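Local coordinates for protein citrate synthase (Thermotoga maritima, PDB 2P2W) that probably catalyses the condensation of oxaloacetate with acetyl-CoA, with uptake of water, to give citrate and CoA, a step of the tricarboxylic acid cycle, at residues Arg29-Val33 and Glu34-Glu38; Glu76-Gly79 and Ile80-His83; Lys86-Tyr90 and Ile91-Lys95. All coordinates share one frame; numbering follows the deposited sequence.

Contact 1: Arg29-Val33 and Glu34-Glu38; sequences RGIPV and EELAE
Strand 31-32 runs straight into helix 33-39 here, and Pro-32 is the N-cap that joins the two. Its carbonyl opens the helical bonding. Pro-32 O accepts two weak bonds, from Glu-35 N at 3.1 Å and from Leu-36 N at 3.4 Å. The Leu-36 bond starts the i to i+4 series. The next, and stronger, bond of that series runs from Ala-37 N to Val-33 O at 2.9 Å, nearly straight at 165°. Two side chains close the junction on the apolar side. The CG2 branch of Ile-31 reaches CG of Leu-36 at 3.8 Å, and the two side chains cross at about a right angle. In Ile-31 it is CG2 that stands anti to the backbone N, while CG1 lies beside that N. The side chain of Glu-34 folds back over the cap. Its CG sits between the backbone N and the carbonyl carbon (chi1 41°), and a second bend at chi2 (-85°) returns the carboxylate to the strand end. There Glu-34 OE2 touches CB of Pro-32 at 3.4 Å and CG1 of Val-33 at 3.5 Å. Glu-34 OE2 also comes within 3.3 Å of Val-33 N, but the angle is too poor for a bond. Glu-35 forms a salt bridge with Lys-39. Val-355 of the second subunit packs on Ile-31 and Pro-32, and Tyr-357 of that subunit on Leu-36. Val-33 and Ala-37 lean on Leu-172. This is a strand-to-helix junction with a proline N-cap, at the outermost strand, within this chain, of a small antiparallel sheet.

Contact 2: Glu76-Gly79 and Ile80-His83; sequences EALG and ILYH
The imidazole of His-83 meets Gly-79 O at its edge. The ring stacks on His-83 of the second subunit, and Leu-84 of that subunit packs on Ile-80, so this helix end is part of the dimer contact. The Tyr-82 ring likewise has a carbonyl at its edge: Leu-78 O lies 3.5 Å from Tyr-82 CD2, near the ring plane. Tyr-132 of helix 110-133 meets the Tyr-82 ring nearly at right angles. Both rings lie just past the C-terminal end of helix 75-81, where the chain leaves the helix. Two regular helical bonds precede that end. Ile-80 N donates to Glu-76 O at 3.2 Å, and Leu-81 N to Ala-77 O at 3.0 Å. Beyond them a side chain serves a last-turn carbonyl. His-83 CG lies beside its own backbone N (chi1 -68°), which swings the imidazole back along the helix to Gly-79 O. The backbone turns with it, as His-83 N bonds to Ile-80 O at 2.9 Å. On the apolar side Leu-78 CD1 meets Leu-81 CD2 at 4.1 Å, the two side chains crossing obliquely. Tyr-128 of helix 110-133 touches both leucines, and Phe-97 of helix 90-98 touches Leu-81. Ile-80 points its CD1 back along the helix, 3.6 Å from Glu-76 O. The closing bond runs from His-83 ND1 to Gly-79 O at 2.7 Å, with an angle of 151° at the hydrogen and the oxygen only 12° out of the ring plane.

Contact 3: Lys86-Tyr90 and Ile91-Lys95; sequences KNLHY and IDVLK
His-89 is the N-cap of helix 90-98, and its side chain reaches forward to Ile-91 in the first turn. Its CB lies 4.0 Å from Asp-92 OD2. CG stands anti to the backbone N (chi1 -175°), beside the carbonyl carbon, and this directs the ring along the start of the helix. His-89 ND1 then accepts from Ile-91 N at 3.0 Å, a side-chain capping bond with an angle of 156° at the hydrogen. The donor is tilted 17° from the ring plane. His-89 CE1 packs on Ile-91 CG1 at 3.5 Å, with the two side chains side by side and pointing the same way. NE2, at the far end, is hydrogen-bonded to Glu-216 OE1. A ring accepting at ND1 and bonded to a carboxylate oxygen at NE2 is consistent with a proton on NE2. The backbone of the cap is also gripped. His-89 O takes Val-93 N at 3.1 Å in the carbonyl plane, and Asp-92 N more weakly. One water bridges His-89 N and Asp-92 OD2: it accepts from the first and donates to the second. OD2 of Asp-92 also has a salt bridge to Lys-207, so this buried carboxylate serves several partners. Just before the cap, Leu-88 CB touches Val-93 CG2 at 3.9 Å. Ser-99 of the second subunit packs on Asp-92 and Lys-95, and Ser-197 OG of that subunit is hydrogen-bonded to Lys-95 NZ. Lys-95 NZ also forms a salt bridge with Asp-92 OD1 at 2.9 Å, met nearly along the C-O axis.

In the fold
Each contact lies at a helix end: contacts 1 and 3 at N-termini, contact 2 at a C-terminus. Contacts 2 and 3 are neighbours, with centres 13 Å apart, at the end of helix 75-81 and the start of helix 90-98, which follow each other in the chain. Contact 1 lies across the chain's centre from both, its centre 39 Å from that of contact 2 and 31 Å from that of contact 3. All three touch the second subunit. The side chains of Val-33 and Ile-91 lie about 10 and 12 Å from bound citrate, outside direct contact. The Ile-91 side chain is about 11 Å from that of Asp-300, a predicted active-site residue. Contact 2 lies away from these sites.

Contact 1: Arg29-Val33 and Glu34-Glu38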
ATOM      1  N   ARG A  29     -21.871  10.037  -7.382  1.00 21.30           N
ATOM      2  CA  ARG A  29     -22.060  11.178  -8.272  1.00 22.18           C
ATOM      3  C   ARG A  29     -23.509  11.679  -8.283  1.00 23.10           C
ATOM      4  O   ARG A  29     -24.084  11.943  -9.344  1.00 24.37           O
ATOM      5  CB  ARG A  29     -21.602  10.828  -9.696  1.00 20.23           C
ATOM      6  CG  ARG A  29     -20.082  10.667  -9.827  1.00 21.01           C
ATOM      7  CD  ARG A  29     -19.663  10.411 -11.271  1.00 21.48           C
ATOM      8  NE  ARG A  29     -18.261  10.008 -11.393  1.00 21.29           N
ATOM      9  CZ  ARG A  29     -17.221  10.824 -11.245  1.00 23.63           C
ATOM     10  NH1 ARG A  29     -17.409  12.107 -10.962  1.00 25.32           N
ATOM     11  NH2 ARG A  29     -15.987  10.356 -11.390  1.00 22.31           N
ATOM     12  N   GLY A  30     -24.100  11.793  -7.095  1.00 22.64           N
ATOM     13  CA  GLY A  30     -25.461  12.303  -6.981  1.00 23.00           C
ATOM     14  C   GLY A  30     -26.617  11.313  -6.932  1.00 24.10           C
ATOM     15  O   GLY A  30     -27.729  11.677  -6.532  1.00 25.41           O
ATOM     16  N   ILE A  31     -26.376  10.072  -7.334  1.00 21.74           N
ATOM     17  CA  ILE A  31     -27.431   9.064  -7.331  1.00 21.90           C
ATOM     18  C   ILE A  31     -27.337   8.162  -6.103  1.00 22.39           C
ATOM     19  O   ILE A  31     -26.258   7.666  -5.764  1.00 22.68           O
ATOM     20  CB  ILE A  31     -27.359   8.182  -8.603  1.00 21.79           C
ATOM     21  CG1 ILE A  31     -27.471   9.059  -9.853  1.00 22.30           C
ATOM     22  CG2 ILE A  31     -28.481   7.147  -8.589  1.00 19.42           C
ATOM     23  CD1 ILE A  31     -27.451   8.273 -11.161  1.00 22.56           C
ATOM     24  N   PRO A  32     -28.472   7.936  -5.418  1.00 22.36           N
ATOM     25  CA  PRO A  32     -28.495   7.083  -4.225  1.00 22.66           C
ATOM     26  C   PRO A  32     -27.962   5.694  -4.575  1.00 22.04           C
ATOM     27  O   PRO A  32     -28.355   5.112  -5.585  1.00 21.68           O
ATOM     28  CB  PRO A  32     -29.976   7.053  -3.848  1.00 23.69           C
ATOM     29  CG  PRO A  32     -30.476   8.377  -4.341  1.00 24.77           C
ATOM     30  CD  PRO A  32     -29.812   8.482  -5.695  1.00 22.92           C
ATOM     31  N   VAL A  33     -27.073   5.166  -3.740  1.00 21.18           N
ATOM     32  CA  VAL A  33     -26.485   3.854  -3.993  1.00 21.54           C
ATOM     33  C   VAL A  33     -27.513   2.722  -4.114  1.00 22.83           C
ATOM     34  O   VAL A  33     -27.324   1.799  -4.910  1.00 20.76           O
ATOM     35  CB  VAL A  33     -25.448   3.488  -2.897  1.00 20.77           C
ATOM     36  CG1 VAL A  33     -26.154   3.221  -1.573  1.00 20.80           C
ATOM     37  CG2 VAL A  33     -24.624   2.280  -3.338  1.00 19.27           C
ATOM     38  N   GLU A  34     -28.596   2.781  -3.338  1.00 23.03           N
ATOM     39  CA  GLU A  34     -29.605   1.724  -3.416  1.00 25.16           C
ATOM     40  C   GLU A  34     -30.349   1.740  -4.746  1.00 24.89           C
ATOM     41  O   GLU A  34     -30.823   0.706  -5.206  1.00 24.42           O
ATOM     42  CB  GLU A  34     -30.607   1.808  -2.254  1.00 27.18           C
ATOM     43  CG  GLU A  34     -31.042   3.196  -1.885  1.00 31.66           C
ATOM     44  CD  GLU A  34     -30.073   3.857  -0.924  1.00 31.38           C
ATOM     45  OE1 GLU A  34     -30.054   3.476   0.273  1.00 35.41           O
ATOM     46  OE2 GLU A  34     -29.326   4.745  -1.368  1.00 29.99           O
ATOM     47  N   GLU A  35     -30.460   2.908  -5.366  1.00 25.09           N
ATOM     48  CA  GLU A  35     -31.126   2.981  -6.658  1.00 25.93           C
ATOM     49  C   GLU A  35     -30.294   2.204  -7.675  1.00 24.52           C
ATOM     50  O   GLU A  35     -30.821   1.414  -8.462  1.00 23.55           O
ATOM     51  CB  GLU A  35     -31.263   4.430  -7.116  1.00 30.79           C
ATOM     52  CG  GLU A  35     -32.570   5.073  -6.732  1.00 37.08           C
ATOM     53  CD  GLU A  35     -33.237   5.727  -7.922  1.00 42.49           C
ATOM     54  OE1 GLU A  35     -32.946   6.915  -8.187  1.00 44.60           O
ATOM     55  OE2 GLU A  35     -34.045   5.048  -8.595  1.00 43.28           O
ATOM     56  N   LEU A  36     -28.987   2.433  -7.652  1.00 21.55           N
ATOM     57  CA  LEU A  36     -28.090   1.744  -8.572  1.00 20.78           C
ATOM     58  C   LEU A  36     -28.035   0.249  -8.261  1.00 19.67           C
ATOM     59  O   LEU A  36     -28.115  -0.584  -9.164  1.00 20.23           O
ATOM     60  CB  LEU A  36     -26.688   2.364  -8.496  1.00 20.33           C
ATOM     61  CG  LEU A  36     -26.630   3.807  -9.006  1.00 19.31           C
ATOM     62  CD1 LEU A  36     -25.353   4.487  -8.561  1.00 19.50           C
ATOM     63  CD2 LEU A  36     -26.741   3.795 -10.526  1.00 20.89           C
ATOM     64  N   ALA A  37     -27.917  -0.095  -6.982  1.00 19.21           N
ATOM     65  CA  ALA A  37     -27.845  -1.500  -6.586  1.00 20.38           C
ATOM     66  C   ALA A  37     -29.072  -2.281  -7.058  1.00 21.93           C
ATOM     67  O   ALA A  37     -28.986  -3.467  -7.382  1.00 20.86           O
ATOM     68  CB  ALA A  37     -27.709  -1.609  -5.069  1.00 20.81           C
ATOM     69  N   GLU A  38     -30.212  -1.602  -7.097  1.00 23.31           N
ATOM     70  CA  GLU A  38     -31.464  -2.219  -7.512  1.00 25.33           C
ATOM     71  C   GLU A  38     -31.690  -2.221  -9.023  1.00 24.53           C
ATOM     72  O   GLU A  38     -32.089  -3.235  -9.598  1.00 25.13           O
ATOM     73  CB  GLU A  38     -32.628  -1.495  -6.833  1.00 28.28           C
ATOM     74  CG  GLU A  38     -34.003  -2.013  -7.210  1.00 33.26           C
ATOM     75  CD  GLU A  38     -35.115  -1.117  -6.701  1.00 36.92           C
ATOM     76  OE1 GLU A  38     -35.022  -0.651  -5.546  1.00 39.64           O
ATOM     77  OE2 GLU A  38     -36.083  -0.878  -7.456  1.00 40.83           O
TER

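Contact 2: Glu76-Gly79 and Ile80-His83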
ATOM      1  N   GLU A  76       2.158 -15.869 -19.343  1.00 33.41           N
ATOM      2  CA  GLU A  76       3.197 -15.995 -18.325  1.00 35.80           C
ATOM      3  C   GLU A  76       2.605 -16.057 -16.919  1.00 34.37           C
ATOM      4  O   GLU A  76       3.125 -16.758 -16.050  1.00 33.11           O
ATOM      5  CB  GLU A  76       4.174 -14.824 -18.425  1.00 38.57           C
ATOM      6  CG  GLU A  76       3.594 -13.495 -17.987  1.00 45.18           C
ATOM      7  CD  GLU A  76       4.314 -12.318 -18.611  1.00 49.35           C
ATOM      8  OE1 GLU A  76       5.358 -12.539 -19.263  1.00 51.36           O
ATOM      9  OE2 GLU A  76       3.833 -11.174 -18.455  1.00 52.39           O
ATOM     10  N   ALA A  77       1.520 -15.322 -16.700  1.00 32.59           N
ATOM     11  CA  ALA A  77       0.865 -15.311 -15.399  1.00 31.52           C
ATOM     12  C   ALA A  77       0.343 -16.707 -15.101  1.00 31.24           C
ATOM     13  O   ALA A  77       0.421 -17.187 -13.971  1.00 28.43           O
ATOM     14  CB  ALA A  77      -0.284 -14.308 -15.395  1.00 30.74           C
ATOM     15  N   LEU A  78      -0.183 -17.361 -16.129  1.00 31.40           N
ATOM     16  CA  LEU A  78      -0.716 -18.701 -15.967  1.00 32.57           C
ATOM     17  C   LEU A  78       0.404 -19.645 -15.544  1.00 31.95           C
ATOM     18  O   LEU A  78       0.196 -20.552 -14.740  1.00 32.83           O
ATOM     19  CB  LEU A  78      -1.353 -19.169 -17.277  1.00 33.43           C
ATOM     20  CG  LEU A  78      -2.577 -20.067 -17.108  1.00 35.04           C
ATOM     21  CD1 LEU A  78      -3.580 -19.386 -16.184  1.00 34.34           C
ATOM     22  CD2 LEU A  78      -3.206 -20.348 -18.468  1.00 35.24           C
ATOM     23  N   GLY A  79       1.599 -19.421 -16.080  1.00 31.54           N
ATOM     24  CA  GLY A  79       2.730 -20.259 -15.726  1.00 31.54           C
ATOM     25  C   GLY A  79       3.052 -20.147 -14.247  1.00 31.46           C
ATOM     26  O   GLY A  79       3.342 -21.144 -13.584  1.00 33.52           O
ATOM     27  N   ILE A  80       2.998 -18.924 -13.729  1.00 28.10           N
ATOM     28  CA  ILE A  80       3.274 -18.661 -12.321  1.00 25.87           C
ATOM     29  C   ILE A  80       2.208 -19.288 -11.423  1.00 25.24           C
ATOM     30  O   ILE A  80       2.521 -19.828 -10.366  1.00 24.56           O
ATOM     31  CB  ILE A  80       3.328 -17.139 -12.058  1.00 26.35           C
ATOM     32  CG1 ILE A  80       4.642 -16.574 -12.598  1.00 27.63           C
ATOM     33  CG2 ILE A  80       3.169 -16.848 -10.578  1.00 25.87           C
ATOM     34  CD1 ILE A  80       4.520 -15.170 -13.160  1.00 28.75           C
ATOM     35  N   LEU A  81       0.951 -19.214 -11.853  1.00 23.70           N
ATOM     36  CA  LEU A  81      -0.165 -19.766 -11.085  1.00 25.11           C
ATOM     37  C   LEU A  81       0.060 -21.207 -10.640  1.00 26.27           C
ATOM     38  O   LEU A  81      -0.135 -21.547  -9.471  1.00 24.80           O
ATOM     39  CB  LEU A  81      -1.456 -19.701 -11.904  1.00 23.98           C
ATOM     40  CG  LEU A  81      -2.681 -20.374 -11.273  1.00 24.76           C
ATOM     41  CD1 LEU A  81      -3.102 -19.609 -10.030  1.00 24.47           C
ATOM     42  CD2 LEU A  81      -3.823 -20.427 -12.274  1.00 24.37           C
ATOM     43  N   TYR A  82       0.476 -22.048 -11.580  1.00 27.11           N
ATOM     44  CA  TYR A  82       0.646 -23.476 -11.301  1.00 29.54           C
ATOM     45  C   TYR A  82       1.883 -23.804 -10.434  1.00 30.35           C
ATOM     46  O   TYR A  82       2.188 -24.960 -10.159  1.00 29.57           O
ATOM     47  CB  TYR A  82       0.686 -24.242 -12.633  1.00 32.82           C
ATOM     48  CG  TYR A  82      -0.708 -24.450 -13.131  1.00 35.55           C
ATOM     49  CD1 TYR A  82      -1.529 -25.402 -12.532  1.00 38.01           C
ATOM     50  CD2 TYR A  82      -1.212 -23.669 -14.174  1.00 38.39           C
ATOM     51  CE1 TYR A  82      -2.847 -25.559 -12.952  1.00 40.51           C
ATOM     52  CE2 TYR A  82      -2.527 -23.830 -14.601  1.00 40.79           C
ATOM     53  CZ  TYR A  82      -3.342 -24.773 -13.995  1.00 41.28           C
ATOM     54  OH  TYR A  82      -4.656 -24.929 -14.401  1.00 45.25           O
ATOM     55  N   HIS A  83       2.626 -22.748 -10.017  1.00 28.84           N
ATOM     56  CA  HIS A  83       3.777 -22.975  -9.139  1.00 30.18           C
ATOM     57  C   HIS A  83       3.573 -22.303  -7.765  1.00 29.21           C
ATOM     58  O   HIS A  83       4.472 -22.234  -6.938  1.00 28.26           O
ATOM     59  CB  HIS A  83       5.044 -22.410  -9.806  1.00 32.68           C
ATOM     60  CG  HIS A  83       5.410 -23.215 -11.039  1.00 36.99           C
ATOM     61  ND1 HIS A  83       5.081 -22.822 -12.298  1.00 39.53           N
ATOM     62  CD2 HIS A  83       6.116 -24.425 -11.121  1.00 38.56           C
ATOM     63  CE1 HIS A  83       5.560 -23.793 -13.108  1.00 40.18           C
ATOM     64  NE2 HIS A  83       6.184 -24.766 -12.432  1.00 40.47           N
TER

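Contact 3: Lys86-Tyr90 and Ile91-Lys95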
ATOM      1  N   LYS A  86      -1.135 -23.628  -2.691  1.00 25.39           N
ATOM      2  CA  LYS A  86      -2.583 -23.683  -2.854  1.00 26.32           C
ATOM      3  C   LYS A  86      -3.352 -23.202  -1.628  1.00 26.03           C
ATOM      4  O   LYS A  86      -4.568 -23.373  -1.546  1.00 27.03           O
ATOM      5  CB  LYS A  86      -3.013 -25.114  -3.192  1.00 27.00           C
ATOM      6  CG  LYS A  86      -2.507 -25.611  -4.538  1.00 28.99           C
ATOM      7  CD  LYS A  86      -2.935 -27.049  -4.777  1.00 31.79           C
ATOM      8  CE  LYS A  86      -2.606 -27.499  -6.189  1.00 33.90           C
ATOM      9  NZ  LYS A  86      -1.151 -27.381  -6.482  1.00 37.52           N
ATOM     10  N   ASN A  87      -2.654 -22.588  -0.682  1.00 25.64           N
ATOM     11  CA  ASN A  87      -3.318 -22.123   0.530  1.00 26.71           C
ATOM     12  C   ASN A  87      -3.134 -20.635   0.793  1.00 25.62           C
ATOM     13  O   ASN A  87      -3.114 -20.206   1.944  1.00 24.25           O
ATOM     14  CB  ASN A  87      -2.795 -22.915   1.729  1.00 29.15           C
ATOM     15  CG  ASN A  87      -1.350 -22.596   2.041  1.00 32.56           C
ATOM     16  OD1 ASN A  87      -0.520 -22.487   1.139  1.00 32.85           O
ATOM     17  ND2 ASN A  87      -1.040 -22.449   3.324  1.00 36.15           N
ATOM     18  N   LEU A  88      -2.997 -19.848  -0.268  1.00 22.87           N
ATOM     19  CA  LEU A  88      -2.820 -18.408  -0.117  1.00 22.96           C
ATOM     20  C   LEU A  88      -4.152 -17.701   0.118  1.00 21.49           C
ATOM     21  O   LEU A  88      -5.205 -18.195  -0.283  1.00 21.15           O
ATOM     22  CB  LEU A  88      -2.166 -17.818  -1.372  1.00 24.02           C
ATOM     23  CG  LEU A  88      -0.792 -18.343  -1.782  1.00 25.65           C
ATOM     24  CD1 LEU A  88      -0.397 -17.739  -3.127  1.00 25.47           C
ATOM     25  CD2 LEU A  88       0.228 -17.994  -0.708  1.00 25.90           C
ATOM     26  N   HIS A  89      -4.097 -16.545   0.774  1.00 20.48           N
ATOM     27  CA  HIS A  89      -5.294 -15.745   1.012  1.00 20.67           C
ATOM     28  C   HIS A  89      -5.540 -15.042  -0.326  1.00 19.63           C
ATOM     29  O   HIS A  89      -4.592 -14.600  -0.984  1.00 18.38           O
ATOM     30  CB  HIS A  89      -5.037 -14.724   2.128  1.00 21.75           C
ATOM     31  CG  HIS A  89      -6.250 -13.937   2.528  1.00 24.29           C
ATOM     32  ND1 HIS A  89      -6.737 -12.885   1.781  1.00 22.72           N
ATOM     33  CD2 HIS A  89      -7.068 -14.043   3.605  1.00 23.97           C
ATOM     34  CE1 HIS A  89      -7.798 -12.373   2.382  1.00 25.03           C
ATOM     35  NE2 HIS A  89      -8.020 -13.058   3.490  1.00 24.67           N
ATOM     36  N   TYR A  90      -6.799 -14.939  -0.736  1.00 19.19           N
ATOM     37  CA  TYR A  90      -7.115 -14.314  -2.021  1.00 18.72           C
ATOM     38  C   TYR A  90      -6.636 -12.875  -2.218  1.00 19.89           C
ATOM     39  O   TYR A  90      -6.289 -12.493  -3.337  1.00 20.19           O
ATOM     40  CB  TYR A  90      -8.616 -14.439  -2.295  1.00 19.01           C
ATOM     41  CG  TYR A  90      -8.995 -15.843  -2.703  1.00 20.27           C
ATOM     42  CD1 TYR A  90      -8.892 -16.252  -4.034  1.00 22.23           C
ATOM     43  CD2 TYR A  90      -9.385 -16.789  -1.752  1.00 22.05           C
ATOM     44  CE1 TYR A  90      -9.163 -17.567  -4.410  1.00 21.86           C
ATOM     45  CE2 TYR A  90      -9.655 -18.109  -2.117  1.00 21.95           C
ATOM     46  CZ  TYR A  90      -9.541 -18.489  -3.449  1.00 22.28           C
ATOM     47  OH  TYR A  90      -9.788 -19.792  -3.820  1.00 21.61           O
ATOM     48  N   ILE A  91      -6.605 -12.077  -1.156  1.00 19.59           N
ATOM     49  CA  ILE A  91      -6.120 -10.704  -1.290  1.00 19.64           C
ATOM     50  C   ILE A  91      -4.651 -10.749  -1.726  1.00 20.33           C
ATOM     51  O   ILE A  91      -4.213  -9.949  -2.562  1.00 18.47           O
ATOM     52  CB  ILE A  91      -6.228  -9.916   0.047  1.00 19.63           C
ATOM     53  CG1 ILE A  91      -7.690  -9.544   0.329  1.00 18.76           C
ATOM     54  CG2 ILE A  91      -5.359  -8.653  -0.013  1.00 20.10           C
ATOM     55  CD1 ILE A  91      -8.300  -8.547  -0.660  1.00 18.82           C
ATOM     56  N   ASP A  92      -3.892 -11.686  -1.160  1.00 20.27           N
ATOM     57  CA  ASP A  92      -2.479 -11.823  -1.506  1.00 21.55           C
ATOM     58  C   ASP A  92      -2.318 -12.306  -2.944  1.00 21.53           C
ATOM     59  O   ASP A  92      -1.388 -11.899  -3.644  1.00 21.80           O
ATOM     60  CB  ASP A  92      -1.774 -12.787  -0.547  1.00 22.08           C
ATOM     61  CG  ASP A  92      -1.613 -12.200   0.846  1.00 25.42           C
ATOM     62  OD1 ASP A  92      -1.675 -10.960   0.974  1.00 25.18           O
ATOM     63  OD2 ASP A  92      -1.414 -12.972   1.806  1.00 26.79           O
ATOM     64  N   VAL A  93      -3.226 -13.175  -3.377  1.00 19.90           N
ATOM     65  CA  VAL A  93      -3.199 -13.694  -4.739  1.00 20.44           C
ATOM     66  C   VAL A  93      -3.333 -12.518  -5.706  1.00 19.84           C
ATOM     67  O   VAL A  93      -2.610 -12.433  -6.705  1.00 20.15           O
ATOM     68  CB  VAL A  93      -4.358 -14.697  -4.968  1.00 20.28           C
ATOM     69  CG1 VAL A  93      -4.450 -15.072  -6.438  1.00 21.15           C
ATOM     70  CG2 VAL A  93      -4.124 -15.946  -4.122  1.00 22.31           C
ATOM     71  N   LEU A  94      -4.256 -11.609  -5.396  1.00 19.73           N
ATOM     72  CA  LEU A  94      -4.466 -10.423  -6.222  1.00 19.79           C
ATOM     73  C   LEU A  94      -3.189  -9.579  -6.289  1.00 20.82           C
ATOM     74  O   LEU A  94      -2.813  -9.102  -7.358  1.00 20.69           O
ATOM     75  CB  LEU A  94      -5.618  -9.580  -5.663  1.00 19.59           C
ATOM     76  CG  LEU A  94      -7.036 -10.111  -5.908  1.00 19.81           C
ATOM     77  CD1 LEU A  94      -8.047  -9.311  -5.096  1.00 17.89           C
ATOM     78  CD2 LEU A  94      -7.351 -10.030  -7.391  1.00 19.01           C
ATOM     79  N   LYS A  95      -2.524  -9.397  -5.148  1.00 20.58           N
ATOM     80  CA  LYS A  95      -1.288  -8.612  -5.107  1.00 20.17           C
ATOM     81  C   LYS A  95      -0.264  -9.176  -6.081  1.00 19.88           C
ATOM     82  O   LYS A  95       0.344  -8.446  -6.870  1.00 19.96           O
ATOM     83  CB  LYS A  95      -0.665  -8.638  -3.711  1.00 20.61           C
ATOM     84  CG  LYS A  95      -1.399  -7.865  -2.637  1.00 21.23           C
ATOM     85  CD  LYS A  95      -0.669  -8.090  -1.329  1.00 24.68           C
ATOM     86  CE  LYS A  95      -1.518  -7.743  -0.125  1.00 25.86           C
ATOM     87  NZ  LYS A  95      -0.820  -8.179   1.116  1.00 26.34           N
TER
HETATM   88  O   HOH W   1      -1.740 -15.678   1.953  1.00 27.66           O